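Local coordinates for protein sulfatase (Bacteroides fragilis CAG:558, PDB 6USS) that probably hydrolyses aryl sulfate esters at a calcium-dependent active site, as an arylsulfatase of a human gut bacterium, here with its catalytic position altered, at residues A[319-331]-A[338-350]. The protein carries 1 engineered substitution. Sequence-based numbering, arbitrary orientation.
Sequences FMSDNGGLSSEPG and HTQNSPLNSGKGS. With CA (calcium ion), chain C.
H338 meets S327 where the two loops come together, its backbone N donating a weak bond to S327 O. Its imidazole, with CG opposite the carbonyl carbon (chi1 -51°), presents ND1 edge-on to a water, 2.7 Å from the water oxygen, that is also hydrogen-bonded to S327 OG; the water donates to S346 OG, which is also hydrogen-bonded to P436 O. Q340 follows: the bend at chi2 (76°) folds OE1 back against S327 CB, 3.1 Å away, while NE2 is hydrogen-bonded to the backbone O of D334. The N341 amide then bridges the loops. ND2 bonds almost straight to G325 O (3.3 Å, 168°) and, within its own loop, to S346 O at 2.9 Å; both acceptors lie close to the amide plane, which fixes the rotation of the group. OD1 accepts a weak bond from G325 N. At G347 the bare backbone passes S327 OG, and K348 N donates to G325 O at 2.8 Å, reaching that carbonyl from the face opposite N341 ND2. The extended K348 side chain runs past G324 O and obliquely across N323; NZ, 4.0 Å from the calcium ion, does not ligate it but salt-bridges the ligand D43. The loops thus exemplify second-shell support of a metal site, here D42, D43, D322, N323 and the engineered C88 at the end of strand 315-321, characteristic of the calcium-centred active site of sulfatases, in the alkaline phosphatase-like fold.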
loop_
_atom_site.group_PDB
_atom_site.type_symbol
_atom_site.label_atom_id
_atom_site.label_comp_id
_atom_site.label_asym_id
_atom_site.label_seq_id
_atom_site.Cartn_x
_atom_site.Cartn_y
_atom_site.Cartn_z
ATOM N N PHE A 319 -6.984 0.578 23.647
ATOM C CA PHE A 319 -6.946 -0.852 23.900
ATOM C C PHE A 319 -8.335 -1.424 23.673
ATOM O O PHE A 319 -9.327 -0.867 24.167
ATOM C CB PHE A 319 -6.487 -1.142 25.328
ATOM C CG PHE A 319 -6.241 -2.588 25.600
ATOM C CD1 PHE A 319 -7.294 -3.441 25.911
ATOM C CD2 PHE A 319 -4.958 -3.096 25.573
ATOM C CE1 PHE A 319 -7.065 -4.777 26.177
ATOM C CE2 PHE A 319 -4.721 -4.440 25.832
ATOM C CZ PHE A 319 -5.778 -5.280 26.135
ATOM N N MET A 320 -8.401 -2.543 22.947
ATOM C CA MET A 320 -9.689 -3.132 22.624
ATOM C C MET A 320 -9.502 -4.621 22.356
ATOM O O MET A 320 -8.393 -5.092 22.096
ATOM C CB MET A 320 -10.314 -2.416 21.424
ATOM C CG MET A 320 -11.692 -2.909 21.030
ATOM S SD MET A 320 -12.835 -2.850 22.410
ATOM C CE MET A 320 -14.401 -2.995 21.542
ATOM N N SER A 321 -10.601 -5.361 22.452
ATOM C CA SER A 321 -10.644 -6.749 22.027
ATOM C C SER A 321 -11.823 -6.933 21.082
ATOM O O SER A 321 -12.818 -6.209 21.152
ATOM C CB SER A 321 -10.759 -7.708 23.219
ATOM O OG SER A 321 -10.891 -9.042 22.755
ATOM N N ASP A 322 -11.721 -7.933 20.207
ATOM C CA ASP A 322 -12.687 -8.059 19.124
ATOM C C ASP A 322 -13.884 -8.951 19.445
ATOM O O ASP A 322 -14.871 -8.887 18.710
ATOM C CB ASP A 322 -11.997 -8.574 17.855
ATOM C CG ASP A 322 -11.717 -10.059 17.910
ATOM O OD1 ASP A 322 -11.495 -10.594 19.022
ATOM O OD2 ASP A 322 -11.749 -10.695 16.837
ATOM N N ASN A 323 -13.820 -9.792 20.477
ATOM C CA ASN A 323 -14.982 -10.566 20.930
ATOM C C ASN A 323 -14.619 -11.276 22.231
ATOM O O ASN A 323 -13.490 -11.172 22.724
ATOM C CB ASN A 323 -15.485 -11.566 19.879
ATOM C CG ASN A 323 -14.407 -12.515 19.405
ATOM O OD1 ASN A 323 -13.910 -13.344 20.180
ATOM N ND2 ASN A 323 -14.046 -12.414 18.124
ATOM N N GLY A 324 -15.600 -11.998 22.795
ATOM C CA GLY A 324 -15.399 -12.652 24.076
ATOM C C GLY A 324 -14.433 -13.826 24.012
ATOM O O GLY A 324 -14.130 -14.383 22.955
ATOM N N GLY A 325 -13.918 -14.205 25.174
ATOM C CA GLY A 325 -13.025 -15.346 25.229
ATOM C C GLY A 325 -13.730 -16.628 24.830
ATOM O O GLY A 325 -14.947 -16.766 24.958
ATOM N N LEU A 326 -12.951 -17.575 24.317
ATOM C CA LEU A 326 -13.497 -18.871 23.925
ATOM C C LEU A 326 -13.884 -19.675 25.163
ATOM O O LEU A 326 -13.025 -20.048 25.966
ATOM C CB LEU A 326 -12.481 -19.636 23.080
ATOM C CG LEU A 326 -12.855 -21.036 22.616
ATOM C CD1 LEU A 326 -13.975 -20.959 21.623
ATOM C CD2 LEU A 326 -11.653 -21.704 21.992
ATOM N N SER A 327 -15.182 -19.931 25.324
ATOM C CA SER A 327 -15.682 -20.698 26.460
ATOM C C SER A 327 -16.485 -21.922 26.030
ATOM O O SER A 327 -17.177 -22.515 26.867
ATOM C CB SER A 327 -16.529 -19.811 27.376
ATOM O OG SER A 327 -17.445 -19.057 26.615
ATOM N N SER A 328 -16.380 -22.325 24.761
ATOM C CA SER A 328 -17.121 -23.441 24.181
ATOM C C SER A 328 -16.373 -24.762 24.238
ATOM O O SER A 328 -16.984 -25.805 23.984
ATOM C CB SER A 328 -17.397 -23.211 22.693
ATOM O OG SER A 328 -17.713 -21.877 22.403
ATOM N N GLU A 329 -15.068 -24.743 24.492
ATOM C CA GLU A 329 -14.220 -25.880 24.149
ATOM C C GLU A 329 -13.423 -26.382 25.345
ATOM O O GLU A 329 -12.442 -25.730 25.753
ATOM C CB GLU A 329 -13.297 -25.496 22.994
ATOM C CG GLU A 329 -14.065 -25.268 21.706
ATOM C CD GLU A 329 -13.179 -25.175 20.477
ATOM O OE1 GLU A 329 -11.944 -25.043 20.650
ATOM O OE2 GLU A 329 -13.722 -25.230 19.339
ATOM N N PRO A 330 -13.781 -27.538 25.919
ATOM C CA PRO A 330 -13.082 -28.005 27.127
ATOM C C PRO A 330 -11.669 -28.490 26.861
ATOM O O PRO A 330 -10.876 -28.579 27.802
ATOM C CB PRO A 330 -13.975 -29.149 27.635
ATOM C CG PRO A 330 -15.226 -29.121 26.767
ATOM C CD PRO A 330 -14.846 -28.463 25.497
ATOM N N GLY A 331 -11.333 -28.824 25.618
ATOM C CA GLY A 331 -9.958 -29.138 25.273
ATOM C C GLY A 331 -9.001 -27.958 25.327
ATOM O O GLY A 331 -7.786 -28.167 25.283
ATOM N N HIS A 338 -18.514 -22.813 29.543
ATOM C CA HIS A 338 -19.318 -21.626 29.225
ATOM C C HIS A 338 -19.304 -20.593 30.343
ATOM O O HIS A 338 -20.192 -19.727 30.391
ATOM C CB HIS A 338 -20.775 -21.971 28.891
ATOM C CG HIS A 338 -20.923 -23.034 27.849
ATOM N ND1 HIS A 338 -20.582 -22.835 26.525
ATOM C CD2 HIS A 338 -21.374 -24.309 27.934
ATOM C CE1 HIS A 338 -20.824 -23.939 25.841
ATOM N NE2 HIS A 338 -21.305 -24.848 26.670
ATOM N N THR A 339 -18.337 -20.656 31.263
ATOM C CA THR A 339 -18.218 -19.650 32.317
ATOM C C THR A 339 -16.859 -18.960 32.339
ATOM O O THR A 339 -16.541 -18.283 33.317
ATOM C CB THR A 339 -18.501 -20.266 33.690
ATOM O OG1 THR A 339 -17.454 -21.184 34.039
ATOM C CG2 THR A 339 -19.856 -20.986 33.693
ATOM N N GLN A 340 -16.055 -19.099 31.285
ATOM C CA GLN A 340 -14.690 -18.590 31.314
ATOM C C GLN A 340 -14.607 -17.074 31.149
ATOM O O GLN A 340 -13.490 -16.538 31.127
ATOM C CB GLN A 340 -13.856 -19.275 30.231
ATOM C CG GLN A 340 -13.420 -20.686 30.563
ATOM C CD GLN A 340 -14.552 -21.712 30.423
ATOM O OE1 GLN A 340 -15.633 -21.403 29.913
ATOM N NE2 GLN A 340 -14.302 -22.935 30.892
ATOM N N ASN A 341 -15.734 -16.367 31.019
ATOM C CA ASN A 341 -15.765 -14.907 31.091
ATOM C C ASN A 341 -16.589 -14.444 32.294
ATOM O O ASN A 341 -17.117 -13.324 32.312
ATOM C CB ASN A 341 -16.297 -14.303 29.790
ATOM C CG ASN A 341 -15.505 -14.749 28.574
ATOM O OD1 ASN A 341 -14.376 -14.291 28.345
ATOM N ND2 ASN A 341 -16.081 -15.662 27.797
ATOM N N SER A 342 -16.701 -15.308 33.300
ATOM C CA SER A 342 -17.499 -15.001 34.475
ATOM C C SER A 342 -17.048 -13.675 35.081
ATOM O O SER A 342 -15.841 -13.410 35.144
ATOM C CB SER A 342 -17.362 -16.116 35.511
ATOM O OG SER A 342 -17.557 -15.575 36.800
ATOM N N PRO A 343 -17.979 -12.839 35.585
ATOM C CA PRO A 343 -19.406 -13.106 35.793
ATOM C C PRO A 343 -20.260 -13.028 34.536
ATOM O O PRO A 343 -21.473 -13.093 34.650
ATOM C CB PRO A 343 -19.816 -11.982 36.737
ATOM C CG PRO A 343 -18.996 -10.841 36.249
ATOM C CD PRO A 343 -17.643 -11.459 35.963
ATOM N N LEU A 344 -19.669 -12.850 33.361
ATOM C CA LEU A 344 -20.496 -12.785 32.163
ATOM C C LEU A 344 -20.889 -14.189 31.711
ATOM O O LEU A 344 -20.166 -15.158 31.955
ATOM C CB LEU A 344 -19.769 -12.054 31.035
ATOM C CG LEU A 344 -19.232 -10.679 31.402
ATOM C CD1 LEU A 344 -18.680 -10.012 30.163
ATOM C CD2 LEU A 344 -20.339 -9.849 32.035
ATOM N N ASN A 345 -22.043 -14.288 31.040
ATOM C CA ASN A 345 -22.551 -15.572 30.562
ATOM C C ASN A 345 -21.875 -15.986 29.249
ATOM O O ASN A 345 -21.864 -15.226 28.274
ATOM C CB ASN A 345 -24.068 -15.493 30.376
ATOM C CG ASN A 345 -24.744 -16.865 30.422
ATOM O OD1 ASN A 345 -24.174 -17.872 30.007
ATOM N ND2 ASN A 345 -25.987 -16.894 30.909
ATOM N N SER A 346 -21.314 -17.190 29.234
ATOM C CA SER A 346 -20.840 -17.837 28.010
ATOM C C SER A 346 -19.668 -17.010 27.440
ATOM O O SER A 346 -18.853 -16.444 28.188
ATOM C CB SER A 346 -22.027 -18.052 27.071
ATOM O OG SER A 346 -21.639 -18.628 25.839
ATOM N N GLY A 347 -19.540 -16.935 26.113
ATOM C CA GLY A 347 -18.379 -16.303 25.527
ATOM C C GLY A 347 -18.441 -16.245 24.021
ATOM O O GLY A 347 -19.526 -16.094 23.450
ATOM N N LYS A 348 -17.284 -16.403 23.377
ATOM C CA LYS A 348 -17.177 -16.237 21.931
ATOM C C LYS A 348 -18.278 -16.999 21.208
ATOM O O LYS A 348 -18.542 -18.161 21.517
ATOM C CB LYS A 348 -15.805 -16.703 21.440
ATOM C CG LYS A 348 -15.672 -16.607 19.922
ATOM C CD LYS A 348 -14.274 -16.857 19.474
ATOM C CE LYS A 348 -14.151 -16.548 17.986
ATOM N NZ LYS A 348 -12.767 -16.709 17.522
ATOM N N GLY A 349 -18.938 -16.321 20.258
ATOM C CA GLY A 349 -20.039 -16.889 19.515
ATOM C C GLY A 349 -21.409 -16.657 20.122
ATOM O O GLY A 349 -22.415 -16.872 19.437
ATOM N N SER A 350 -21.476 -16.227 21.384
ATOM C CA SER A 350 -22.731 -16.010 22.090
ATOM C C SER A 350 -23.200 -14.573 21.946
ATOM O O SER A 350 -22.399 -13.634 21.910
ATOM C CB SER A 350 -22.601 -16.327 23.578
ATOM O OG SER A 350 -23.883 -16.344 24.178
HETATM CA CA CA C . -11.738 -12.871 17.350
HETATM O O HOH W 1 -19.579 -20.491 25.597
#